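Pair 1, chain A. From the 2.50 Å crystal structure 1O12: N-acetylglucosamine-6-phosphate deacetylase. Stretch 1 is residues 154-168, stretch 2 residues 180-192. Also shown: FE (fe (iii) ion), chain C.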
# COMPACT_ATOMS: atom_id res chain seq x y z
N GLU A 154 3.25 -24.03 29.41
CA GLU A 154 4.63 -24.42 29.14
C GLU A 154 5.40 -23.32 28.39
O GLU A 154 6.59 -23.45 28.16
CB GLU A 154 4.67 -25.70 28.31
CG GLU A 154 4.07 -26.92 28.99
CD GLU A 154 4.78 -27.27 30.27
OE1 GLU A 154 4.08 -27.62 31.23
OE2 GLU A 154 6.04 -27.21 30.33
N ILE A 155 4.73 -22.23 28.03
CA ILE A 155 5.39 -21.16 27.29
C ILE A 155 5.80 -19.99 28.17
O ILE A 155 4.95 -19.26 28.67
CB ILE A 155 4.48 -20.61 26.17
CG1 ILE A 155 4.07 -21.75 25.23
CG2 ILE A 155 5.19 -19.52 25.42
CD1 ILE A 155 3.04 -21.34 24.14
N ASP A 156 7.10 -19.82 28.33
CA ASP A 156 7.64 -18.76 29.16
C ASP A 156 9.14 -18.65 28.84
O ASP A 156 9.65 -19.32 27.93
CB ASP A 156 7.42 -19.13 30.65
CG ASP A 156 7.52 -17.92 31.59
OD1 ASP A 156 7.11 -18.07 32.77
OD2 ASP A 156 8.01 -16.84 31.17
N SER A 157 9.85 -17.82 29.60
CA SER A 157 11.28 -17.65 29.37
C SER A 157 11.83 -19.05 29.24
O SER A 157 11.48 -19.92 30.04
CB SER A 157 11.92 -16.91 30.55
OG SER A 157 13.13 -16.29 30.15
N PRO A 158 12.73 -19.28 28.27
CA PRO A 158 13.26 -18.30 27.32
C PRO A 158 12.50 -17.99 26.01
O PRO A 158 13.11 -17.58 25.03
CB PRO A 158 14.67 -18.81 27.07
CG PRO A 158 14.47 -20.28 27.04
CD PRO A 158 13.51 -20.53 28.22
N ALA A 159 11.19 -18.21 25.97
CA ALA A 159 10.46 -17.85 24.77
C ALA A 159 10.50 -16.31 24.77
O ALA A 159 10.38 -15.69 25.83
CB ALA A 159 9.02 -18.33 24.84
N LYS A 160 10.67 -15.70 23.60
CA LYS A 160 10.73 -14.26 23.53
C LYS A 160 9.75 -13.71 22.53
O LYS A 160 9.38 -12.54 22.61
CB LYS A 160 12.13 -13.80 23.17
CG LYS A 160 13.14 -14.06 24.28
CD LYS A 160 12.81 -13.27 25.55
CE LYS A 160 13.69 -13.70 26.74
NZ LYS A 160 13.31 -13.04 28.04
N MSE A 161 9.34 -14.55 21.60
CA MSE A 161 8.43 -14.12 20.55
C MSE A 161 7.57 -15.29 20.12
O MSE A 161 7.97 -16.44 20.22
CB MSE A 161 9.23 -13.58 19.37
CG MSE A 161 8.38 -12.99 18.31
SE MSE A 161 9.42 -12.06 16.96
CE MSE A 161 9.85 -10.41 17.91
N LEU A 162 6.39 -15.00 19.60
CA LEU A 162 5.50 -16.06 19.20
C LEU A 162 4.69 -15.63 18.00
O LEU A 162 4.05 -14.58 18.05
CB LEU A 162 4.58 -16.36 20.37
CG LEU A 162 3.41 -17.35 20.45
CD1 LEU A 162 2.56 -17.33 19.19
CD2 LEU A 162 3.97 -18.69 20.75
N THR A 163 4.70 -16.42 16.93
CA THR A 163 3.88 -16.08 15.76
C THR A 163 2.58 -16.91 15.72
O THR A 163 2.61 -18.14 15.65
CB THR A 163 4.63 -16.30 14.44
OG1 THR A 163 5.72 -15.39 14.36
CG2 THR A 163 3.70 -16.06 13.25
N PHE A 164 1.45 -16.20 15.73
CA PHE A 164 0.12 -16.84 15.71
C PHE A 164 -0.85 -16.25 14.66
O PHE A 164 -0.65 -15.14 14.12
CB PHE A 164 -0.53 -16.69 17.08
CG PHE A 164 -1.09 -15.32 17.32
CD1 PHE A 164 -2.47 -15.12 17.30
CD2 PHE A 164 -0.25 -14.23 17.51
CE1 PHE A 164 -3.00 -13.85 17.46
CE2 PHE A 164 -0.77 -12.93 17.67
CZ PHE A 164 -2.14 -12.75 17.64
N ALA A 165 -1.91 -17.02 14.39
CA ALA A 165 -2.94 -16.59 13.45
C ALA A 165 -4.17 -16.17 14.28
O ALA A 165 -4.85 -17.01 14.83
CB ALA A 165 -3.29 -17.74 12.51
N PRO A 166 -4.46 -14.85 14.37
CA PRO A 166 -5.60 -14.30 15.14
C PRO A 166 -6.99 -14.95 14.99
O PRO A 166 -7.82 -14.85 15.90
CB PRO A 166 -5.63 -12.83 14.71
CG PRO A 166 -4.21 -12.56 14.35
CD PRO A 166 -3.80 -13.79 13.59
N GLU A 167 -7.25 -15.62 13.87
CA GLU A 167 -8.56 -16.23 13.68
C GLU A 167 -8.66 -17.65 14.25
O GLU A 167 -9.76 -18.21 14.37
CB GLU A 167 -8.93 -16.24 12.18
CG GLU A 167 -8.25 -17.32 11.38
CD GLU A 167 -6.83 -16.98 10.93
OE1 GLU A 167 -6.21 -16.05 11.51
OE2 GLU A 167 -6.34 -17.67 10.01
N ILE A 168 -7.52 -18.22 14.61
CA ILE A 168 -7.51 -19.58 15.13
C ILE A 168 -8.30 -19.65 16.44
O ILE A 168 -8.48 -18.66 17.15
CB ILE A 168 -6.05 -20.09 15.30
CG1 ILE A 168 -6.02 -21.62 15.23
CG2 ILE A 168 -5.46 -19.64 16.64
CD1 ILE A 168 -4.59 -22.24 15.26
N ARG A 180 4.67 -12.01 30.05
CA ARG A 180 5.82 -12.89 30.32
C ARG A 180 7.06 -12.50 29.50
O ARG A 180 8.00 -13.31 29.36
CB ARG A 180 5.45 -14.34 30.04
CG ARG A 180 4.19 -14.77 30.72
CD ARG A 180 3.85 -16.20 30.41
NE ARG A 180 2.46 -16.45 30.78
CZ ARG A 180 1.88 -17.64 30.75
NH1 ARG A 180 2.55 -18.71 30.36
NH2 ARG A 180 0.61 -17.74 31.12
N ASP A 181 7.06 -11.27 29.00
CA ASP A 181 8.18 -10.75 28.21
C ASP A 181 8.26 -11.50 26.88
O ASP A 181 9.34 -11.85 26.40
CB ASP A 181 9.49 -10.91 28.99
CG ASP A 181 10.58 -9.92 28.54
OD1 ASP A 181 11.76 -10.10 28.93
OD2 ASP A 181 10.25 -8.95 27.81
N ILE A 182 7.09 -11.79 26.31
CA ILE A 182 7.00 -12.45 25.03
C ILE A 182 6.26 -11.52 24.04
O ILE A 182 5.19 -11.01 24.37
CB ILE A 182 6.23 -13.79 25.15
CG1 ILE A 182 6.97 -14.73 26.12
CG2 ILE A 182 6.06 -14.43 23.77
CD1 ILE A 182 6.33 -16.10 26.27
N VAL A 183 6.85 -11.27 22.88
CA VAL A 183 6.24 -10.42 21.87
C VAL A 183 5.36 -11.28 20.95
O VAL A 183 5.82 -12.30 20.43
CB VAL A 183 7.31 -9.69 20.98
CG1 VAL A 183 6.62 -8.94 19.83
CG2 VAL A 183 8.16 -8.71 21.81
N LEU A 184 4.10 -10.88 20.75
CA LEU A 184 3.21 -11.61 19.85
C LEU A 184 3.34 -11.08 18.41
O LEU A 184 3.54 -9.90 18.20
CB LEU A 184 1.75 -11.48 20.29
CG LEU A 184 1.38 -12.23 21.57
CD1 LEU A 184 -0.13 -12.13 21.79
CD2 LEU A 184 1.82 -13.70 21.46
N SER A 185 3.23 -11.95 17.42
CA SER A 185 3.35 -11.50 16.04
C SER A 185 2.35 -12.26 15.17
O SER A 185 2.25 -13.48 15.27
CB SER A 185 4.79 -11.71 15.52
OG SER A 185 5.06 -10.90 14.36
N ALA A 186 1.62 -11.56 14.32
CA ALA A 186 0.62 -12.21 13.47
C ALA A 186 1.27 -12.70 12.18
O ALA A 186 2.07 -11.98 11.56
CB ALA A 186 -0.52 -11.25 13.15
N GLY A 187 0.92 -13.93 11.81
CA GLY A 187 1.44 -14.55 10.60
C GLY A 187 0.78 -15.90 10.38
O GLY A 187 0.21 -16.48 11.32
N HIS A 188 0.84 -16.39 9.14
CA HIS A 188 0.24 -17.67 8.74
C HIS A 188 -1.23 -17.66 9.09
O HIS A 188 -1.72 -18.55 9.76
CB HIS A 188 0.96 -18.80 9.46
CG HIS A 188 2.39 -18.94 9.05
ND1 HIS A 188 2.76 -19.42 7.80
CD2 HIS A 188 3.54 -18.63 9.69
CE1 HIS A 188 4.08 -19.41 7.70
NE2 HIS A 188 4.58 -18.93 8.83
N SER A 189 -1.92 -16.64 8.62
CA SER A 189 -3.32 -16.46 8.94
C SER A 189 -4.18 -15.97 7.80
O SER A 189 -3.68 -15.39 6.83
CB SER A 189 -3.39 -15.45 10.10
OG SER A 189 -4.55 -14.64 10.03
N ILE A 190 -5.48 -16.21 7.89
CA ILE A 190 -6.40 -15.70 6.86
C ILE A 190 -7.31 -14.68 7.51
O ILE A 190 -8.26 -14.22 6.90
CB ILE A 190 -7.28 -16.79 6.18
CG1 ILE A 190 -7.97 -17.65 7.24
CG2 ILE A 190 -6.46 -17.59 5.21
CD1 ILE A 190 -8.62 -18.89 6.62
N ALA A 191 -7.02 -14.33 8.75
CA ALA A 191 -7.82 -13.36 9.47
C ALA A 191 -8.14 -12.09 8.68
O ALA A 191 -7.33 -11.58 7.88
CB ALA A 191 -7.13 -13.00 10.78
N THR A 192 -9.32 -11.56 8.94
CA THR A 192 -9.78 -10.35 8.30
C THR A 192 -9.16 -9.18 9.03
O THR A 192 -8.46 -9.35 10.01
CB THR A 192 -11.31 -10.24 8.42
OG1 THR A 192 -11.66 -10.24 9.81
CG2 THR A 192 -11.99 -11.43 7.73
FE FE C . 6.73 -19.05 8.26
O HOH W 1 10.33 -14.51 28.58
O HOH W 2 10.39 -10.45 24.30

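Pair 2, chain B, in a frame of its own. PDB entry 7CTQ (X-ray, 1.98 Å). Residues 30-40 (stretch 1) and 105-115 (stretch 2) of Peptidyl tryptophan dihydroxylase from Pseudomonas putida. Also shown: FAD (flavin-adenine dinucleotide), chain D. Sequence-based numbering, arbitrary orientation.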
# COMPACT_ATOMS: atom_id res chain seq x y z
N ALA B 30 21.34 -12.64 -3.62
CA ALA B 30 22.10 -11.40 -3.58
C ALA B 30 21.26 -10.28 -4.18
O ALA B 30 20.63 -10.47 -5.23
CB ALA B 30 23.42 -11.56 -4.35
N VAL B 31 21.24 -9.13 -3.52
CA VAL B 31 20.33 -8.04 -3.88
C VAL B 31 21.06 -6.71 -3.78
O VAL B 31 21.77 -6.46 -2.80
CB VAL B 31 19.08 -8.02 -2.98
CG1 VAL B 31 18.15 -6.88 -3.38
CG2 VAL B 31 18.37 -9.37 -2.99
N THR B 32 20.86 -5.85 -4.77
CA THR B 32 21.35 -4.47 -4.77
C THR B 32 20.17 -3.52 -4.90
O THR B 32 19.29 -3.72 -5.75
CB THR B 32 22.35 -4.23 -5.91
OG1 THR B 32 23.51 -5.05 -5.72
CG2 THR B 32 22.76 -2.77 -5.97
N VAL B 33 20.14 -2.48 -4.08
CA VAL B 33 19.10 -1.46 -4.13
C VAL B 33 19.72 -0.14 -4.56
O VAL B 33 20.79 0.24 -4.06
CB VAL B 33 18.38 -1.31 -2.77
CG1 VAL B 33 17.43 -0.13 -2.78
CG2 VAL B 33 17.63 -2.59 -2.42
N VAL B 34 19.06 0.55 -5.48
CA VAL B 34 19.43 1.89 -5.91
C VAL B 34 18.31 2.84 -5.51
O VAL B 34 17.13 2.53 -5.75
CB VAL B 34 19.66 1.96 -7.43
CG1 VAL B 34 20.16 3.34 -7.83
CG2 VAL B 34 20.63 0.88 -7.87
N SER B 35 18.67 3.98 -4.93
CA SER B 35 17.65 4.94 -4.52
C SER B 35 18.30 6.27 -4.21
O SER B 35 19.51 6.35 -3.96
CB SER B 35 16.85 4.44 -3.31
OG SER B 35 16.09 5.49 -2.73
N GLU B 36 17.48 7.31 -4.21
CA GLU B 36 17.94 8.67 -3.95
C GLU B 36 17.86 8.97 -2.45
O GLU B 36 16.94 8.52 -1.76
CB GLU B 36 17.11 9.68 -4.74
CG GLU B 36 17.37 11.13 -4.39
CD GLU B 36 17.20 12.06 -5.58
OE1 GLU B 36 17.36 11.59 -6.72
OE2 GLU B 36 16.90 13.25 -5.37
N TRP B 37 18.83 9.76 -1.97
CA TRP B 37 19.05 9.95 -0.54
C TRP B 37 17.79 10.44 0.17
O TRP B 37 17.33 9.82 1.14
CB TRP B 37 20.20 10.93 -0.32
CG TRP B 37 20.76 10.98 1.07
CD1 TRP B 37 20.16 10.53 2.22
CD2 TRP B 37 22.03 11.50 1.47
NE1 TRP B 37 20.98 10.75 3.30
CE2 TRP B 37 22.14 11.34 2.87
CE3 TRP B 37 23.10 12.08 0.77
CZ2 TRP B 37 23.26 11.75 3.58
CZ3 TRP B 37 24.22 12.48 1.49
CH2 TRP B 37 24.29 12.31 2.88
N ARG B 38 17.23 11.56 -0.29
CA ARG B 38 16.15 12.22 0.44
C ARG B 38 15.19 12.89 -0.52
O ARG B 38 15.37 12.87 -1.74
CB ARG B 38 16.71 13.25 1.43
CG ARG B 38 17.68 12.68 2.45
CD ARG B 38 18.36 13.75 3.30
NE ARG B 38 17.52 14.92 3.54
CZ ARG B 38 16.37 14.91 4.21
NH1 ARG B 38 15.91 13.78 4.73
NH2 ARG B 38 15.68 16.03 4.37
N ARG B 39 14.15 13.49 0.06
CA ARG B 39 13.18 14.33 -0.64
C ARG B 39 12.65 15.34 0.38
O ARG B 39 13.23 15.52 1.45
CB ARG B 39 12.09 13.47 -1.29
CG ARG B 39 11.33 14.13 -2.45
CD ARG B 39 12.20 15.13 -3.22
NE ARG B 39 13.26 14.48 -3.99
CZ ARG B 39 13.15 14.13 -5.27
NH1 ARG B 39 12.02 14.36 -5.92
NH2 ARG B 39 14.17 13.55 -5.89
N PHE B 40 11.54 15.99 0.05
CA PHE B 40 11.01 17.04 0.92
C PHE B 40 10.62 16.47 2.29
O PHE B 40 10.39 15.27 2.46
CB PHE B 40 9.81 17.74 0.27
CG PHE B 40 8.58 16.88 0.18
CD1 PHE B 40 8.39 16.03 -0.90
CD2 PHE B 40 7.61 16.93 1.16
CE1 PHE B 40 7.26 15.24 -1.00
CE2 PHE B 40 6.48 16.13 1.07
CZ PHE B 40 6.30 15.29 -0.01
N ALA B 105 21.06 -6.34 6.48
CA ALA B 105 20.59 -7.59 5.89
C ALA B 105 21.48 -8.08 4.76
O ALA B 105 21.16 -9.10 4.14
CB ALA B 105 19.15 -7.42 5.39
N GLY B 106 22.57 -7.39 4.47
CA GLY B 106 23.42 -7.80 3.37
C GLY B 106 22.97 -7.31 2.01
O GLY B 106 23.12 -8.03 1.02
N VAL B 107 22.42 -6.10 1.94
CA VAL B 107 21.95 -5.51 0.69
C VAL B 107 22.86 -4.34 0.35
O VAL B 107 23.08 -3.46 1.19
CB VAL B 107 20.49 -5.06 0.79
CG1 VAL B 107 20.07 -4.35 -0.50
CG2 VAL B 107 19.56 -6.24 1.10
N SER B 108 23.38 -4.33 -0.88
CA SER B 108 24.10 -3.17 -1.39
C SER B 108 23.13 -2.02 -1.60
O SER B 108 22.06 -2.20 -2.18
CB SER B 108 24.80 -3.51 -2.71
OG SER B 108 25.29 -4.85 -2.72
N VAL B 109 23.50 -0.83 -1.13
CA VAL B 109 22.67 0.37 -1.26
C VAL B 109 23.48 1.39 -2.05
O VAL B 109 24.26 2.15 -1.49
CB VAL B 109 22.22 0.93 0.08
CG1 VAL B 109 21.18 2.03 -0.11
CG2 VAL B 109 21.68 -0.17 0.95
N VAL B 110 23.27 1.40 -3.37
CA VAL B 110 23.93 2.35 -4.27
C VAL B 110 23.08 3.60 -4.31
O VAL B 110 22.02 3.62 -4.94
CB VAL B 110 24.12 1.75 -5.67
CG1 VAL B 110 24.64 2.81 -6.64
CG2 VAL B 110 25.04 0.53 -5.61
N GLU B 111 23.53 4.66 -3.64
CA GLU B 111 22.81 5.93 -3.72
C GLU B 111 22.90 6.47 -5.14
O GLU B 111 23.86 6.21 -5.87
CB GLU B 111 23.37 6.94 -2.71
CG GLU B 111 22.38 8.05 -2.31
CD GLU B 111 22.27 9.19 -3.32
OE1 GLU B 111 21.42 10.08 -3.10
OE2 GLU B 111 23.06 9.22 -4.29
N GLY B 112 21.86 7.18 -5.55
CA GLY B 112 21.83 7.83 -6.85
C GLY B 112 20.45 7.86 -7.48
O GLY B 112 19.63 6.95 -7.29
N ARG B 113 20.18 8.92 -8.24
CA ARG B 113 18.94 9.00 -9.00
C ARG B 113 19.08 8.20 -10.29
O ARG B 113 20.09 8.31 -10.99
CB ARG B 113 18.58 10.45 -9.32
CG ARG B 113 17.47 10.57 -10.34
CD ARG B 113 16.59 11.78 -10.09
NE ARG B 113 17.20 13.00 -10.62
CZ ARG B 113 16.66 14.21 -10.52
NH1 ARG B 113 17.29 15.26 -11.04
NH2 ARG B 113 15.49 14.37 -9.91
N VAL B 114 18.06 7.40 -10.60
CA VAL B 114 18.05 6.64 -11.85
C VAL B 114 17.67 7.57 -12.99
O VAL B 114 16.65 8.27 -12.92
CB VAL B 114 17.09 5.44 -11.75
CG1 VAL B 114 17.18 4.60 -13.02
CG2 VAL B 114 17.39 4.61 -10.52
N ARG B 115 18.48 7.56 -14.04
CA ARG B 115 18.21 8.37 -15.23
C ARG B 115 17.22 7.68 -16.16
O ARG B 115 16.24 8.28 -16.60
CB ARG B 115 19.52 8.64 -15.99
CG ARG B 115 20.17 9.96 -15.68
CD ARG B 115 20.94 10.52 -16.87
NE ARG B 115 20.23 10.33 -18.13
CZ ARG B 115 20.75 9.75 -19.21
NH1 ARG B 115 22.00 9.30 -19.18
NH2 ARG B 115 20.03 9.63 -20.31
PA FAD D . 8.13 5.44 -1.49
O1A FAD D . 7.99 5.40 -0.02
O2A FAD D . 7.63 6.74 -2.11
O5B FAD D . 9.60 5.07 -1.87
C5B FAD D . 10.15 5.40 -3.16
C4B FAD D . 11.62 5.63 -2.95
O4B FAD D . 12.27 5.73 -4.24
C3B FAD D . 11.99 6.89 -2.17
O3B FAD D . 13.10 6.63 -1.31
C2B FAD D . 12.34 7.89 -3.28
O2B FAD D . 13.30 8.87 -2.88
C1B FAD D . 12.96 6.96 -4.32
N9A FAD D . 12.95 7.42 -5.70
C8A FAD D . 11.98 8.10 -6.38
N7A FAD D . 12.27 8.36 -7.63
C5A FAD D . 13.54 7.83 -7.78
C6A FAD D . 14.43 7.79 -8.87
N6A FAD D . 14.17 8.31 -10.07
N1A FAD D . 15.63 7.18 -8.69
C2A FAD D . 15.91 6.66 -7.49
N3A FAD D . 15.14 6.64 -6.39
C4A FAD D . 13.96 7.25 -6.60
N1 FAD D . 1.10 6.49 4.40
C2 FAD D . 0.96 6.31 5.75
O2 FAD D . 1.21 5.24 6.29
N3 FAD D . 0.53 7.36 6.54
C4 FAD D . 0.22 8.63 6.10
O4 FAD D . -0.14 9.49 6.90
C4X FAD D . 0.37 8.81 4.67
N5 FAD D . 0.09 9.99 4.16
C5X FAD D . 0.23 10.16 2.80
C6 FAD D . -0.07 11.40 2.24
C7 FAD D . 0.04 11.62 0.87
C7M FAD D . -0.29 12.98 0.31
C8 FAD D . 0.46 10.58 0.03
C8M FAD D . 0.60 10.79 -1.45
C9 FAD D . 0.77 9.34 0.58
C9A FAD D . 0.65 9.12 1.95
N10 FAD D . 0.96 7.88 2.54
C10 FAD D . 0.82 7.68 3.90
C1' FAD D . 1.36 6.74 1.70
C2' FAD D . 2.84 6.41 1.76
O2' FAD D . 3.65 7.57 1.54
C3' FAD D . 3.14 5.36 0.69
O3' FAD D . 2.14 4.35 0.78
C4' FAD D . 4.50 4.69 0.77
O4' FAD D . 5.53 5.64 1.07
C5' FAD D . 4.82 3.97 -0.52
O5' FAD D . 6.01 3.19 -0.32
P FAD D . 6.96 2.86 -1.52
O1P FAD D . 6.13 2.06 -2.53
O2P FAD D . 8.21 2.22 -1.03
O3P FAD D . 7.26 4.28 -2.15

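Both pairs are two neighbouring parallel strands of a sheet. Fourteen central residues superpose with an RMSD of 0.7 Å. The strand axes cross at -25° in pair 1 and -24° in pair 2, and approach to 4.6 and 4.7 Å.

The hydrogen-bond ladder is the same. In pair 1, V183(A) N donates to K160(A) O (2.8 Å), L162(A) N to V183(A) O (2.9 Å), S185(A) N to L162(A) O (2.8 Å), F164(A) N to S185(A) O (2.9 Å) and G187(A) N to F164(A) O (3.0 Å). The matching rungs in pair 2 run from S108(B) N to V31(B) O (3.3 Å) through to G112(B) N to S35(B) O (3.0 Å). One of them, S35(B) N to V110(B) O at 3.4 Å, is weak.

Four bridges match. M161(A)-V183(A) corresponds to T32(B)-S108(B), and T163(A)-S185(A) to V34(B)-V110(B). These side chains share one face of the sheet. The other face carries L162(A)-L184(A) and F164(A)-A186(A), matched by V33(B)-V109(B) and S35(B)-E111(B).

The first bridge is apolar in pair 1, where selenomethionine M161(A) CE lies 4.0 Å from V183(A) CG1. In pair 2 two hydroxyls meet instead, T32(B) OG1 and S108(B) OG, 3.5 Å apart.

I182(A) and V107(B) match, and both pack on the residue at the L162(A)/V33(B) position. I182(A) CG2 is 4.2 Å from L162(A) CB; V107(B) CG1 is 3.6 Å from V33(B) CG2. The longer isoleucine also reaches back, with CD1 3.8 Å from A159(A) CB.

At the last bridge the large side chain changes strand. In pair 1 it is F164(A), whose CE2 packs 3.9 Å from L184(A) CB, opposite small A186(A). In pair 2 the first strand has S35(B), and the second has E111(B). Its OE1 accepts a hydrogen bond from W37(B) N at 2.8 Å. P166(A), at the W37(B) position, has no backbone N-H to give; its CG lies 4.1 Å from A186(A) CB.

Both second strands are followed by a glycine. At G187(A) an ideal CB would clash with T163(A) CG2, at 3.0 Å. At G112(B) the backbone angles themselves call for glycine.

The next residues, H188(A) and R113(B), match in backbone but not in side chain. H188(A) NE2 binds the iron at 2.2 Å. R113(B) CB lies 3.1 Å from E36(B) OE1.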